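Local coordinates for VP5 (Halorubrum pleomorphic virus 2, PDB 6QGI), which is a viral envelope protein that probably mediates membrane fusion as the virus enters its haloarchaeal host, at residues T75-N86 and I262-R271; N118-L128 and D155-S163. All coordinates share one frame; numbering follows the deposited sequence.

Overall arrangement
The two contacts lie about 42 Å apart between centres, yet the helical scaffold joins them: helix 66-86 of contact 1 is followed in the chain by the long helix 91-133, which backs contact 1 through V102 and Y105 and supplies one side of contact 2 farther along. Both contacts are partly buried; contact 1 includes three exposed residues, E83, E263 and S265, whereas contact 2 has none among its touching residues. Contact 1 sets a helix against a loop and fastens it with a salt bridge and two hydrogen bonds. Contact 2 lays an edge of a small antiparallel sheet on a helix by close apolar packing, where a water bridges the two segments' backbones.

Contact 1 (T75-N86 and I262-R271); sequences TDAKIAAIEELN and IEVSDLVTPR
I79 and I82, one turn apart on helix 66-86, clasp V264 in a helix-against-loop contact, the loop running past the helix until it enters helix 270-279. V264 CG2 does most of the touching: it lies between its own backbone N and carbonyl carbon, and meets I79 CG1 at 3.9 Å and I82 CG2 at 3.8 Å. Farther toward helix 270-279, I79 CD1 presses on T269 CG2 at 3.6 Å, and this methyl also faces T75 CG2. At the other end the I82 and I262 side chains cross at about a right angle, CD1 of I82 meeting CG2 of I262. T269 is the N-cap of helix 270-279, its OG1 accepting from E272 N, and this use of the hydroxyl leaves CG2 as the branch offered to helix 66-86.

Hydrogen bonds close the opposite end. N86 ND2 donates to I262 O at 2.9 Å with an almost straight N-H...O angle of 171°; the acceptor lies in the amide plane, and N86 OD1 takes G260 N, so both ends of the amide are used and its rotation is fixed. The E83 chain bends at chi2 (-91°), bringing its carboxylate round to S265, whose OG donates to OE2 at 2.9 Å from above the carboxylate plane.

The charged pair sits beyond the cap. R271 is also held through NE by L20 O and packs on Y105 of helix 91-133. Its guanidinium meets D76 obliquely, the two planar groups 37° apart, with R271 NH1 2.8 Å from D76 OD2 in a salt bridge whose hydrogen bond is weak.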
ATOM      1  N   THR A  75     -21.260   8.246   5.144  1.00 29.25           N
ATOM      2  CA  THR A  75     -21.767   7.528   6.322  1.00 29.12           C
ATOM      3  C   THR A  75     -21.769   8.463   7.554  1.00 32.95           C
ATOM      4  O   THR A  75     -22.810   8.605   8.188  1.00 33.65           O
ATOM      5  CB  THR A  75     -20.960   6.231   6.562  1.00 33.41           C
ATOM      6  OG1 THR A  75     -21.100   5.370   5.431  1.00 31.11           O
ATOM      7  CG2 THR A  75     -21.404   5.481   7.808  1.00 31.61           C
ATOM      8  N   ASP A  76     -20.633   9.135   7.842  1.00 28.76           N
ATOM      9  CA  ASP A  76     -20.467  10.054   8.977  1.00 28.86           C
ATOM     10  C   ASP A  76     -21.299  11.320   8.829  1.00 31.73           C
ATOM     11  O   ASP A  76     -21.819  11.825   9.822  1.00 32.03           O
ATOM     12  CB  ASP A  76     -18.990  10.446   9.148  1.00 30.77           C
ATOM     13  CG  ASP A  76     -18.068   9.357   9.668  1.00 44.10           C
ATOM     14  OD1 ASP A  76     -18.580   8.313  10.139  1.00 45.32           O
ATOM     15  OD2 ASP A  76     -16.836   9.552   9.618  1.00 50.27           O
ATOM     16  N   ALA A  77     -21.388  11.848   7.597  1.00 27.23           N
ATOM     17  CA  ALA A  77     -22.142  13.054   7.265  1.00 26.68           C
ATOM     18  C   ALA A  77     -23.640  12.820   7.419  1.00 30.07           C
ATOM     19  O   ALA A  77     -24.314  13.646   8.037  1.00 31.32           O
ATOM     20  CB  ALA A  77     -21.824  13.491   5.847  1.00 26.94           C
ATOM     21  N   LYS A  78     -24.154  11.688   6.882  1.00 24.66           N
ATOM     22  CA  LYS A  78     -25.570  11.323   6.962  1.00 24.60           C
ATOM     23  C   LYS A  78     -25.989  11.044   8.407  1.00 28.89           C
ATOM     24  O   LYS A  78     -27.039  11.541   8.810  1.00 28.87           O
ATOM     25  CB  LYS A  78     -25.907  10.132   6.057  1.00 26.38           C
ATOM     26  CG  LYS A  78     -25.967  10.514   4.581  1.00 35.12           C
ATOM     27  CD  LYS A  78     -26.283   9.345   3.669  1.00 38.20           C
ATOM     28  CE  LYS A  78     -26.096   9.752   2.232  1.00 40.85           C
ATOM     29  NZ  LYS A  78     -26.402   8.634   1.321  1.00 45.04           N
ATOM     30  N   ILE A  79     -25.152  10.312   9.198  1.00 25.41           N
ATOM     31  CA  ILE A  79     -25.437   9.991  10.607  1.00 25.91           C
ATOM     32  C   ILE A  79     -25.610  11.294  11.410  1.00 32.68           C
ATOM     33  O   ILE A  79     -26.637  11.454  12.074  1.00 33.76           O
ATOM     34  CB  ILE A  79     -24.380   9.034  11.233  1.00 28.07           C
ATOM     35  CG1 ILE A  79     -24.585   7.605  10.694  1.00 28.06           C
ATOM     36  CG2 ILE A  79     -24.442   9.032  12.777  1.00 29.28           C
ATOM     37  CD1 ILE A  79     -23.414   6.712  10.815  1.00 30.83           C
ATOM     38  N   ALA A  80     -24.646  12.235  11.290  1.00 29.93           N
ATOM     39  CA  ALA A  80     -24.679  13.538  11.965  1.00 30.70           C
ATOM     40  C   ALA A  80     -25.885  14.372  11.523  1.00 36.08           C
ATOM     41  O   ALA A  80     -26.474  15.068  12.351  1.00 37.75           O
ATOM     42  CB  ALA A  80     -23.399  14.300  11.691  1.00 30.90           C
ATOM     43  N   ALA A  81     -26.261  14.282  10.232  1.00 31.56           N
ATOM     44  CA  ALA A  81     -27.423  14.976   9.681  1.00 31.68           C
ATOM     45  C   ALA A  81     -28.713  14.380  10.248  1.00 35.95           C
ATOM     46  O   ALA A  81     -29.646  15.132  10.518  1.00 36.38           O
ATOM     47  CB  ALA A  81     -27.420  14.888   8.158  1.00 31.83           C
ATOM     48  N   ILE A  82     -28.754  13.038  10.458  1.00 32.27           N
ATOM     49  CA  ILE A  82     -29.917  12.321  11.002  1.00 33.13           C
ATOM     50  C   ILE A  82     -30.094  12.688  12.495  1.00 37.80           C
ATOM     51  O   ILE A  82     -31.233  12.839  12.938  1.00 38.55           O
ATOM     52  CB  ILE A  82     -29.837  10.771  10.758  1.00 35.89           C
ATOM     53  CG1 ILE A  82     -29.986  10.440   9.251  1.00 35.67           C
ATOM     54  CG2 ILE A  82     -30.907   9.998  11.568  1.00 37.48           C
ATOM     55  CD1 ILE A  82     -29.356   9.098   8.786  1.00 41.33           C
ATOM     56  N   GLU A  83     -28.980  12.860  13.244  1.00 33.75           N
ATOM     57  CA  GLU A  83     -28.997  13.230  14.668  1.00 34.25           C
ATOM     58  C   GLU A  83     -29.671  14.587  14.860  1.00 38.12           C
ATOM     59  O   GLU A  83     -30.567  14.710  15.692  1.00 39.19           O
ATOM     60  CB  GLU A  83     -27.573  13.260  15.266  1.00 35.21           C
ATOM     61  CG  GLU A  83     -26.833  11.929  15.239  1.00 47.16           C
ATOM     62  CD  GLU A  83     -26.957  11.007  16.437  1.00 68.36           C
ATOM     63  OE1 GLU A  83     -26.024  10.198  16.650  1.00 65.87           O
ATOM     64  OE2 GLU A  83     -27.981  11.075  17.155  1.00 62.89           O
ATOM     65  N   GLU A  84     -29.263  15.588  14.056  1.00 33.88           N
ATOM     66  CA  GLU A  84     -29.800  16.950  14.071  1.00 34.23           C
ATOM     67  C   GLU A  84     -31.251  16.959  13.603  1.00 39.47           C
ATOM     68  O   GLU A  84     -32.065  17.708  14.143  1.00 40.23           O
ATOM     69  CB  GLU A  84     -28.939  17.873  13.200  1.00 34.76           C
ATOM     70  CG  GLU A  84     -27.613  18.221  13.855  1.00 41.73           C
ATOM     71  CD  GLU A  84     -27.431  19.649  14.340  1.00 57.86           C
ATOM     72  OE1 GLU A  84     -28.434  20.292  14.722  1.00 41.66           O
ATOM     73  OE2 GLU A  84     -26.272  20.119  14.362  1.00 56.41           O
ATOM     74  N   LEU A  85     -31.577  16.093  12.632  1.00 36.11           N
ATOM     75  CA  LEU A  85     -32.916  15.924  12.076  1.00 36.91           C
ATOM     76  C   LEU A  85     -33.880  15.358  13.123  1.00 39.84           C
ATOM     77  O   LEU A  85     -34.981  15.884  13.276  1.00 41.03           O
ATOM     78  CB  LEU A  85     -32.843  14.991  10.854  1.00 37.02           C
ATOM     79  CG  LEU A  85     -34.146  14.625  10.158  1.00 43.71           C
ATOM     80  CD1 LEU A  85     -34.753  15.826   9.474  1.00 44.98           C
ATOM     81  CD2 LEU A  85     -33.910  13.544   9.130  1.00 46.84           C
ATOM     82  N   ASN A  86     -33.462  14.296  13.839  1.00 34.03           N
ATOM     83  CA  ASN A  86     -34.251  13.637  14.882  1.00 33.94           C
ATOM     84  C   ASN A  86     -34.503  14.565  16.073  1.00 36.94           C
ATOM     85  O   ASN A  86     -35.464  14.364  16.816  1.00 36.90           O
ATOM     86  CB  ASN A  86     -33.553  12.357  15.354  1.00 32.68           C
ATOM     87  CG  ASN A  86     -33.713  11.163  14.441  1.00 49.73           C
ATOM     88  OD1 ASN A  86     -34.470  11.168  13.464  1.00 46.08           O
ATOM     89  ND2 ASN A  86     -33.009  10.091  14.753  1.00 40.58           N
ATOM     90  N   ILE A 262     -35.435   7.190  11.154  1.00 42.55           N
ATOM     91  CA  ILE A 262     -34.121   6.544  11.121  1.00 41.27           C
ATOM     92  C   ILE A 262     -33.424   6.762  12.477  1.00 45.29           C
ATOM     93  O   ILE A 262     -33.328   7.900  12.947  1.00 44.29           O
ATOM     94  CB  ILE A 262     -33.212   7.016   9.936  1.00 42.92           C
ATOM     95  CG1 ILE A 262     -33.972   7.124   8.589  1.00 43.24           C
ATOM     96  CG2 ILE A 262     -31.979   6.111   9.802  1.00 42.33           C
ATOM     97  CD1 ILE A 262     -33.267   8.021   7.537  1.00 47.13           C
ATOM     98  N   GLU A 263     -32.946   5.666  13.093  1.00 42.72           N
ATOM     99  CA  GLU A 263     -32.218   5.685  14.362  1.00 43.05           C
ATOM    100  C   GLU A 263     -30.846   5.047  14.149  1.00 46.62           C
ATOM    101  O   GLU A 263     -30.733   3.823  14.041  1.00 46.18           O
ATOM    102  CB  GLU A 263     -33.012   4.993  15.487  1.00 45.76           C
ATOM    103  CG  GLU A 263     -34.222   5.784  15.972  1.00 57.76           C
ATOM    104  CD  GLU A 263     -33.971   7.133  16.628  1.00 81.05           C
ATOM    105  OE1 GLU A 263     -32.865   7.345  17.177  1.00 75.44           O
ATOM    106  OE2 GLU A 263     -34.897   7.976  16.604  1.00 75.75           O
ATOM    107  N   VAL A 264     -29.811   5.897  14.033  1.00 43.14           N
ATOM    108  CA  VAL A 264     -28.438   5.459  13.753  1.00 42.46           C
ATOM    109  C   VAL A 264     -27.436   5.950  14.827  1.00 47.31           C
ATOM    110  O   VAL A 264     -26.223   5.962  14.582  1.00 46.12           O
ATOM    111  CB  VAL A 264     -27.986   5.869  12.320  1.00 45.24           C
ATOM    112  CG1 VAL A 264     -28.675   5.016  11.259  1.00 45.08           C
ATOM    113  CG2 VAL A 264     -28.195   7.361  12.054  1.00 44.89           C
ATOM    114  N   SER A 265     -27.938   6.306  16.020  1.00 45.44           N
ATOM    115  CA  SER A 265     -27.111   6.760  17.142  1.00 45.69           C
ATOM    116  C   SER A 265     -26.361   5.579  17.768  1.00 50.17           C
ATOM    117  O   SER A 265     -25.213   5.726  18.181  1.00 49.01           O
ATOM    118  CB  SER A 265     -27.975   7.450  18.195  1.00 50.93           C
ATOM    119  OG  SER A 265     -28.883   8.369  17.611  1.00 61.11           O
ATOM    120  N   ASP A 266     -27.023   4.410  17.820  1.00 48.40           N
ATOM    121  CA  ASP A 266     -26.536   3.145  18.381  1.00 48.81           C
ATOM    122  C   ASP A 266     -25.613   2.388  17.398  1.00 50.39           C
ATOM    123  O   ASP A 266     -24.906   1.466  17.811  1.00 50.19           O
ATOM    124  CB  ASP A 266     -27.757   2.269  18.743  1.00 52.64           C
ATOM    125  CG  ASP A 266     -27.481   1.055  19.613  1.00 68.25           C
ATOM    126  OD1 ASP A 266     -27.129   1.240  20.799  1.00 70.05           O
ATOM    127  OD2 ASP A 266     -27.649  -0.082  19.116  1.00 75.20           O
ATOM    128  N   LEU A 267     -25.625   2.783  16.106  1.00 44.92           N
ATOM    129  CA  LEU A 267     -24.860   2.153  15.029  1.00 43.50           C
ATOM    130  C   LEU A 267     -23.356   2.486  15.129  1.00 45.48           C
ATOM    131  O   LEU A 267     -22.972   3.641  15.338  1.00 44.54           O
ATOM    132  CB  LEU A 267     -25.468   2.564  13.656  1.00 43.31           C
ATOM    133  CG  LEU A 267     -24.657   2.446  12.331  1.00 47.68           C
ATOM    134  CD1 LEU A 267     -24.282   1.039  12.007  1.00 48.37           C
ATOM    135  CD2 LEU A 267     -25.457   2.947  11.165  1.00 50.41           C
ATOM    136  N   VAL A 268     -22.524   1.433  15.013  1.00 40.99           N
ATOM    137  CA  VAL A 268     -21.060   1.500  15.019  1.00 39.75           C
ATOM    138  C   VAL A 268     -20.633   1.405  13.553  1.00 41.52           C
ATOM    139  O   VAL A 268     -20.839   0.364  12.917  1.00 41.45           O
ATOM    140  CB  VAL A 268     -20.397   0.419  15.923  1.00 44.14           C
ATOM    141  CG1 VAL A 268     -18.878   0.567  15.938  1.00 43.27           C
ATOM    142  CG2 VAL A 268     -20.952   0.460  17.345  1.00 44.84           C
ATOM    143  N   THR A 269     -20.110   2.524  13.008  1.00 35.82           N
ATOM    144  CA  THR A 269     -19.716   2.682  11.603  1.00 34.22           C
ATOM    145  C   THR A 269     -18.597   1.702  11.192  1.00 36.94           C
ATOM    146  O   THR A 269     -17.765   1.356  12.039  1.00 36.02           O
ATOM    147  CB  THR A 269     -19.285   4.141  11.300  1.00 40.34           C
ATOM    148  OG1 THR A 269     -17.985   4.415  11.828  1.00 39.44           O
ATOM    149  CG2 THR A 269     -20.285   5.174  11.782  1.00 38.87           C
ATOM    150  N   PRO A 270     -18.528   1.286   9.895  1.00 33.07           N
ATOM    151  CA  PRO A 270     -17.427   0.403   9.459  1.00 32.07           C
ATOM    152  C   PRO A 270     -16.058   1.005   9.791  1.00 34.20           C
ATOM    153  O   PRO A 270     -15.160   0.279  10.218  1.00 33.41           O
ATOM    154  CB  PRO A 270     -17.643   0.294   7.947  1.00 33.49           C
ATOM    155  CG  PRO A 270     -19.085   0.564   7.754  1.00 38.86           C
ATOM    156  CD  PRO A 270     -19.418   1.615   8.761  1.00 34.57           C
ATOM    157  N   ARG A 271     -15.941   2.350   9.665  1.00 29.73           N
ATOM    158  CA  ARG A 271     -14.758   3.152   9.991  1.00 28.46           C
ATOM    159  C   ARG A 271     -14.420   3.008  11.485  1.00 33.29           C
ATOM    160  O   ARG A 271     -13.277   2.693  11.803  1.00 32.95           O
ATOM    161  CB  ARG A 271     -15.003   4.629   9.615  1.00 25.84           C
ATOM    162  CG  ARG A 271     -13.819   5.552   9.858  1.00 29.59           C
ATOM    163  CD  ARG A 271     -14.268   6.937  10.277  1.00 41.33           C
ATOM    164  NE  ARG A 271     -13.129   7.850  10.378  1.00 48.75           N
ATOM    165  CZ  ARG A 271     -13.209   9.148  10.663  1.00 61.03           C
ATOM    166  NH1 ARG A 271     -14.391   9.711  10.890  1.00 49.93           N
ATOM    167  NH2 ARG A 271     -12.115   9.892  10.718  1.00 46.02           N
TER

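Contact 2 (N118-L128 and D155-S163)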
ATOM      1  N   ASN A 118       5.562  14.942   3.245  1.00 18.41           N
ATOM      2  CA  ASN A 118       6.422  15.777   4.090  1.00 18.73           C
ATOM      3  C   ASN A 118       7.591  14.981   4.669  1.00 22.58           C
ATOM      4  O   ASN A 118       8.727  15.452   4.589  1.00 23.63           O
ATOM      5  CB  ASN A 118       5.614  16.441   5.201  1.00 17.71           C
ATOM      6  CG  ASN A 118       4.742  17.561   4.703  1.00 32.88           C
ATOM      7  OD1 ASN A 118       4.791  17.941   3.531  1.00 26.72           O
ATOM      8  ND2 ASN A 118       3.908  18.101   5.579  1.00 23.59           N
ATOM      9  N   GLU A 119       7.333  13.751   5.165  1.00 17.72           N
ATOM     10  CA  GLU A 119       8.374  12.869   5.705  1.00 17.35           C
ATOM     11  C   GLU A 119       9.368  12.460   4.624  1.00 20.97           C
ATOM     12  O   GLU A 119      10.550  12.291   4.925  1.00 21.79           O
ATOM     13  CB  GLU A 119       7.772  11.620   6.371  1.00 18.07           C
ATOM     14  CG  GLU A 119       8.598  11.108   7.544  1.00 26.69           C
ATOM     15  CD  GLU A 119       8.882  12.091   8.668  1.00 41.61           C
ATOM     16  OE1 GLU A 119       8.005  12.930   8.972  1.00 29.19           O
ATOM     17  OE2 GLU A 119       9.987  12.017   9.252  1.00 41.14           O
ATOM     18  N   SER A 120       8.902  12.333   3.373  1.00 16.21           N
ATOM     19  CA  SER A 120       9.748  11.988   2.232  1.00 15.79           C
ATOM     20  C   SER A 120      10.677  13.160   1.861  1.00 18.89           C
ATOM     21  O   SER A 120      11.862  12.934   1.627  1.00 17.95           O
ATOM     22  CB  SER A 120       8.895  11.596   1.031  1.00 19.42           C
ATOM     23  OG  SER A 120       7.838  10.702   1.331  1.00 28.24           O
ATOM     24  N   VAL A 121      10.136  14.406   1.824  1.00 16.16           N
ATOM     25  CA  VAL A 121      10.881  15.634   1.496  1.00 17.21           C
ATOM     26  C   VAL A 121      11.889  15.932   2.628  1.00 22.25           C
ATOM     27  O   VAL A 121      13.038  16.269   2.334  1.00 22.19           O
ATOM     28  CB  VAL A 121       9.947  16.849   1.201  1.00 21.53           C
ATOM     29  CG1 VAL A 121      10.747  18.120   0.914  1.00 22.26           C
ATOM     30  CG2 VAL A 121       9.007  16.552   0.041  1.00 20.88           C
ATOM     31  N   ALA A 122      11.462  15.780   3.908  1.00 19.39           N
ATOM     32  CA  ALA A 122      12.310  15.984   5.092  1.00 20.14           C
ATOM     33  C   ALA A 122      13.518  15.034   5.071  1.00 25.14           C
ATOM     34  O   ALA A 122      14.650  15.463   5.326  1.00 25.28           O
ATOM     35  CB  ALA A 122      11.500  15.775   6.361  1.00 20.69           C
ATOM     36  N   GLU A 123      13.267  13.752   4.744  1.00 21.81           N
ATOM     37  CA  GLU A 123      14.275  12.697   4.622  1.00 21.54           C
ATOM     38  C   GLU A 123      15.215  13.004   3.463  1.00 26.77           C
ATOM     39  O   GLU A 123      16.423  12.786   3.593  1.00 27.35           O
ATOM     40  CB  GLU A 123      13.582  11.348   4.410  1.00 21.80           C
ATOM     41  CG  GLU A 123      14.483  10.138   4.505  1.00 28.89           C
ATOM     42  CD  GLU A 123      13.738   8.857   4.204  1.00 46.34           C
ATOM     43  OE1 GLU A 123      13.741   7.952   5.067  1.00 39.81           O
ATOM     44  OE2 GLU A 123      13.151   8.758   3.104  1.00 44.65           O
ATOM     45  N   LEU A 124      14.661  13.519   2.337  1.00 22.94           N
ATOM     46  CA  LEU A 124      15.431  13.910   1.159  1.00 23.32           C
ATOM     47  C   LEU A 124      16.360  15.063   1.516  1.00 29.73           C
ATOM     48  O   LEU A 124      17.517  15.050   1.103  1.00 30.15           O
ATOM     49  CB  LEU A 124      14.513  14.285  -0.027  1.00 23.02           C
ATOM     50  CG  LEU A 124      15.195  14.757  -1.331  1.00 28.19           C
ATOM     51  CD1 LEU A 124      16.061  13.663  -1.949  1.00 27.97           C
ATOM     52  CD2 LEU A 124      14.176  15.255  -2.337  1.00 30.40           C
ATOM     53  N   ASP A 125      15.865  16.037   2.318  1.00 27.33           N
ATOM     54  CA  ASP A 125      16.645  17.193   2.757  1.00 28.35           C
ATOM     55  C   ASP A 125      17.863  16.749   3.569  1.00 32.27           C
ATOM     56  O   ASP A 125      18.962  17.259   3.332  1.00 33.39           O
ATOM     57  CB  ASP A 125      15.779  18.175   3.558  1.00 30.78           C
ATOM     58  CG  ASP A 125      16.489  19.473   3.922  1.00 43.86           C
ATOM     59  OD1 ASP A 125      17.112  20.090   3.018  1.00 45.18           O
ATOM     60  OD2 ASP A 125      16.416  19.878   5.106  1.00 49.23           O
ATOM     61  N   SER A 126      17.679  15.766   4.479  1.00 27.61           N
ATOM     62  CA  SER A 126      18.766  15.220   5.292  1.00 27.77           C
ATOM     63  C   SER A 126      19.689  14.315   4.452  1.00 31.62           C
ATOM     64  O   SER A 126      20.855  14.175   4.811  1.00 32.37           O
ATOM     65  CB  SER A 126      18.241  14.494   6.527  1.00 31.43           C
ATOM     66  OG  SER A 126      17.284  13.498   6.213  1.00 42.98           O
ATOM     67  N   ILE A 127      19.198  13.754   3.315  1.00 27.01           N
ATOM     68  CA  ILE A 127      20.036  12.988   2.378  1.00 26.39           C
ATOM     69  C   ILE A 127      20.977  13.989   1.698  1.00 31.95           C
ATOM     70  O   ILE A 127      22.197  13.817   1.755  1.00 32.46           O
ATOM     71  CB  ILE A 127      19.221  12.158   1.335  1.00 27.99           C
ATOM     72  CG1 ILE A 127      18.582  10.908   1.966  1.00 27.41           C
ATOM     73  CG2 ILE A 127      20.083  11.778   0.121  1.00 28.15           C
ATOM     74  CD1 ILE A 127      17.287  10.427   1.260  1.00 31.31           C
ATOM     75  N   LEU A 128      20.398  15.064   1.106  1.00 28.39           N
ATOM     76  CA  LEU A 128      21.120  16.134   0.407  1.00 28.73           C
ATOM     77  C   LEU A 128      22.118  16.846   1.340  1.00 33.23           C
ATOM     78  O   LEU A 128      23.117  17.366   0.851  1.00 34.32           O
ATOM     79  CB  LEU A 128      20.151  17.155  -0.228  1.00 28.65           C
ATOM     80  CG  LEU A 128      19.109  16.628  -1.230  1.00 31.56           C
ATOM     81  CD1 LEU A 128      18.013  17.640  -1.452  1.00 32.04           C
ATOM     82  CD2 LEU A 128      19.728  16.250  -2.547  1.00 33.21           C
ATOM     83  N   ASP A 155      20.663  22.597  -9.536  1.00 29.49           N
ATOM     84  CA  ASP A 155      20.629  21.988  -8.205  1.00 27.91           C
ATOM     85  C   ASP A 155      19.294  21.289  -7.940  1.00 29.34           C
ATOM     86  O   ASP A 155      18.268  21.634  -8.534  1.00 28.17           O
ATOM     87  CB  ASP A 155      20.905  23.022  -7.089  1.00 30.70           C
ATOM     88  CG  ASP A 155      21.694  22.504  -5.890  1.00 40.58           C
ATOM     89  OD1 ASP A 155      22.053  21.304  -5.881  1.00 39.71           O
ATOM     90  OD2 ASP A 155      21.965  23.304  -4.970  1.00 47.76           O
ATOM     91  N   LEU A 156      19.338  20.281  -7.060  1.00 24.83           N
ATOM     92  CA  LEU A 156      18.194  19.514  -6.579  1.00 23.56           C
ATOM     93  C   LEU A 156      18.107  19.785  -5.086  1.00 28.12           C
ATOM     94  O   LEU A 156      19.041  19.458  -4.351  1.00 27.88           O
ATOM     95  CB  LEU A 156      18.345  18.010  -6.907  1.00 22.46           C
ATOM     96  CG  LEU A 156      17.382  17.016  -6.235  1.00 25.72           C
ATOM     97  CD1 LEU A 156      15.955  17.172  -6.744  1.00 25.57           C
ATOM     98  CD2 LEU A 156      17.852  15.599  -6.439  1.00 26.36           C
ATOM     99  N   LEU A 157      17.033  20.465  -4.654  1.00 25.14           N
ATOM    100  CA  LEU A 157      16.843  20.858  -3.259  1.00 25.19           C
ATOM    101  C   LEU A 157      15.507  20.364  -2.692  1.00 28.42           C
ATOM    102  O   LEU A 157      14.576  20.069  -3.438  1.00 27.04           O
ATOM    103  CB  LEU A 157      16.953  22.388  -3.116  1.00 26.79           C
ATOM    104  CG  LEU A 157      18.301  23.022  -3.517  1.00 33.27           C
ATOM    105  CD1 LEU A 157      18.190  24.518  -3.638  1.00 34.97           C
ATOM    106  CD2 LEU A 157      19.420  22.637  -2.554  1.00 36.37           C
ATOM    107  N   ALA A 158      15.441  20.239  -1.365  1.00 25.31           N
ATOM    108  CA  ALA A 158      14.251  19.802  -0.648  1.00 24.39           C
ATOM    109  C   ALA A 158      13.958  20.779   0.477  1.00 29.45           C
ATOM    110  O   ALA A 158      14.825  21.048   1.312  1.00 29.56           O
ATOM    111  CB  ALA A 158      14.438  18.394  -0.112  1.00 24.13           C
ATOM    112  N   ASN A 159      12.756  21.366   0.450  1.00 26.87           N
ATOM    113  CA  ASN A 159      12.317  22.348   1.436  1.00 27.50           C
ATOM    114  C   ASN A 159      11.258  21.705   2.336  1.00 30.84           C
ATOM    115  O   ASN A 159      10.107  21.596   1.914  1.00 29.67           O
ATOM    116  CB  ASN A 159      11.792  23.596   0.733  1.00 26.78           C
ATOM    117  CG  ASN A 159      12.709  24.078  -0.350  1.00 40.56           C
ATOM    118  OD1 ASN A 159      13.730  24.719  -0.093  1.00 37.96           O
ATOM    119  ND2 ASN A 159      12.363  23.777  -1.585  1.00 30.33           N
ATOM    120  N   PRO A 160      11.633  21.206   3.543  1.00 27.84           N
ATOM    121  CA  PRO A 160      10.640  20.533   4.405  1.00 26.98           C
ATOM    122  C   PRO A 160       9.560  21.473   4.928  1.00 31.49           C
ATOM    123  O   PRO A 160       9.786  22.682   4.989  1.00 31.71           O
ATOM    124  CB  PRO A 160      11.480  19.985   5.572  1.00 28.52           C
ATOM    125  CG  PRO A 160      12.886  20.068   5.132  1.00 33.32           C
ATOM    126  CD  PRO A 160      12.961  21.221   4.185  1.00 29.77           C
ATOM    127  N   SER A 161       8.393  20.914   5.325  1.00 27.62           N
ATOM    128  CA  SER A 161       7.277  21.681   5.887  1.00 27.63           C
ATOM    129  C   SER A 161       7.795  22.633   6.969  1.00 31.41           C
ATOM    130  O   SER A 161       8.622  22.245   7.799  1.00 30.40           O
ATOM    131  CB  SER A 161       6.198  20.755   6.440  1.00 30.51           C
ATOM    132  OG  SER A 161       6.672  19.931   7.491  1.00 41.73           O
ATOM    133  N   GLY A 162       7.376  23.887   6.878  1.00 28.88           N
ATOM    134  CA  GLY A 162       7.823  24.942   7.774  1.00 30.16           C
ATOM    135  C   GLY A 162       8.774  25.905   7.092  1.00 35.80           C
ATOM    136  O   GLY A 162       8.750  27.101   7.395  1.00 36.90           O
ATOM    137  N   SER A 163       9.608  25.392   6.142  1.00 32.20           N
ATOM    138  CA  SER A 163      10.577  26.174   5.363  1.00 33.12           C
ATOM    139  C   SER A 163       9.887  27.242   4.521  1.00 38.98           C
ATOM    140  O   SER A 163       8.714  27.085   4.168  1.00 38.20           O
ATOM    141  CB  SER A 163      11.407  25.271   4.458  1.00 36.00           C
ATOM    142  OG  SER A 163      12.207  24.385   5.221  1.00 45.55           O
TER
HETATM  143  O   HOH W   1       8.688  18.048   5.391  1.00 13.09           O
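A158 CB drops onto helix 91-133 among V121, L124, D125 and L128, where strand 155-159 of a four-stranded antiparallel sheet crosses the helix at 129° between their N-to-C directions. The segment axes come within 7.1 Å, a close approach that the small alanine permits: its methyl reaches the helix backbone itself, 3.5 Å from V121 O. Around it stand V121 CG1, L124 CD2 and L128 CD1. L128 also lies along the strand backbone, with CD1 3.6 Å from L156 O. Strand 176-186 pairs with the strand's backbone through D185, E183 and T181.

Past the strand, the P160 ring crosses the D125 side chain at about a right angle; D125, with CG anti to its backbone N (chi1 -174°), puts OD2 3.5 Å from P160 CG. The same ring lies over A122 through CB. P160 starts a type II turn to S163, with G162 at its third position, and S161 CB rests 3.6 Å from N118 ND2, while N118 OD1 accepts from G180 N, a direct polar tie to the neighbouring strand 176-186.

The polar link between the segments is a water, which donates to N118 O at 2.7 Å and accepts from S161 N at 2.9 Å. D125 OD1, by contrast, faces A158 O at 3.0 Å, acceptor against acceptor. That proximity may raise the affinity of the carboxylate for a proton; otherwise, between these two segments, apolar packing round A158 carries the contact, and the water serves S161 N and adds a second bond at N118 O.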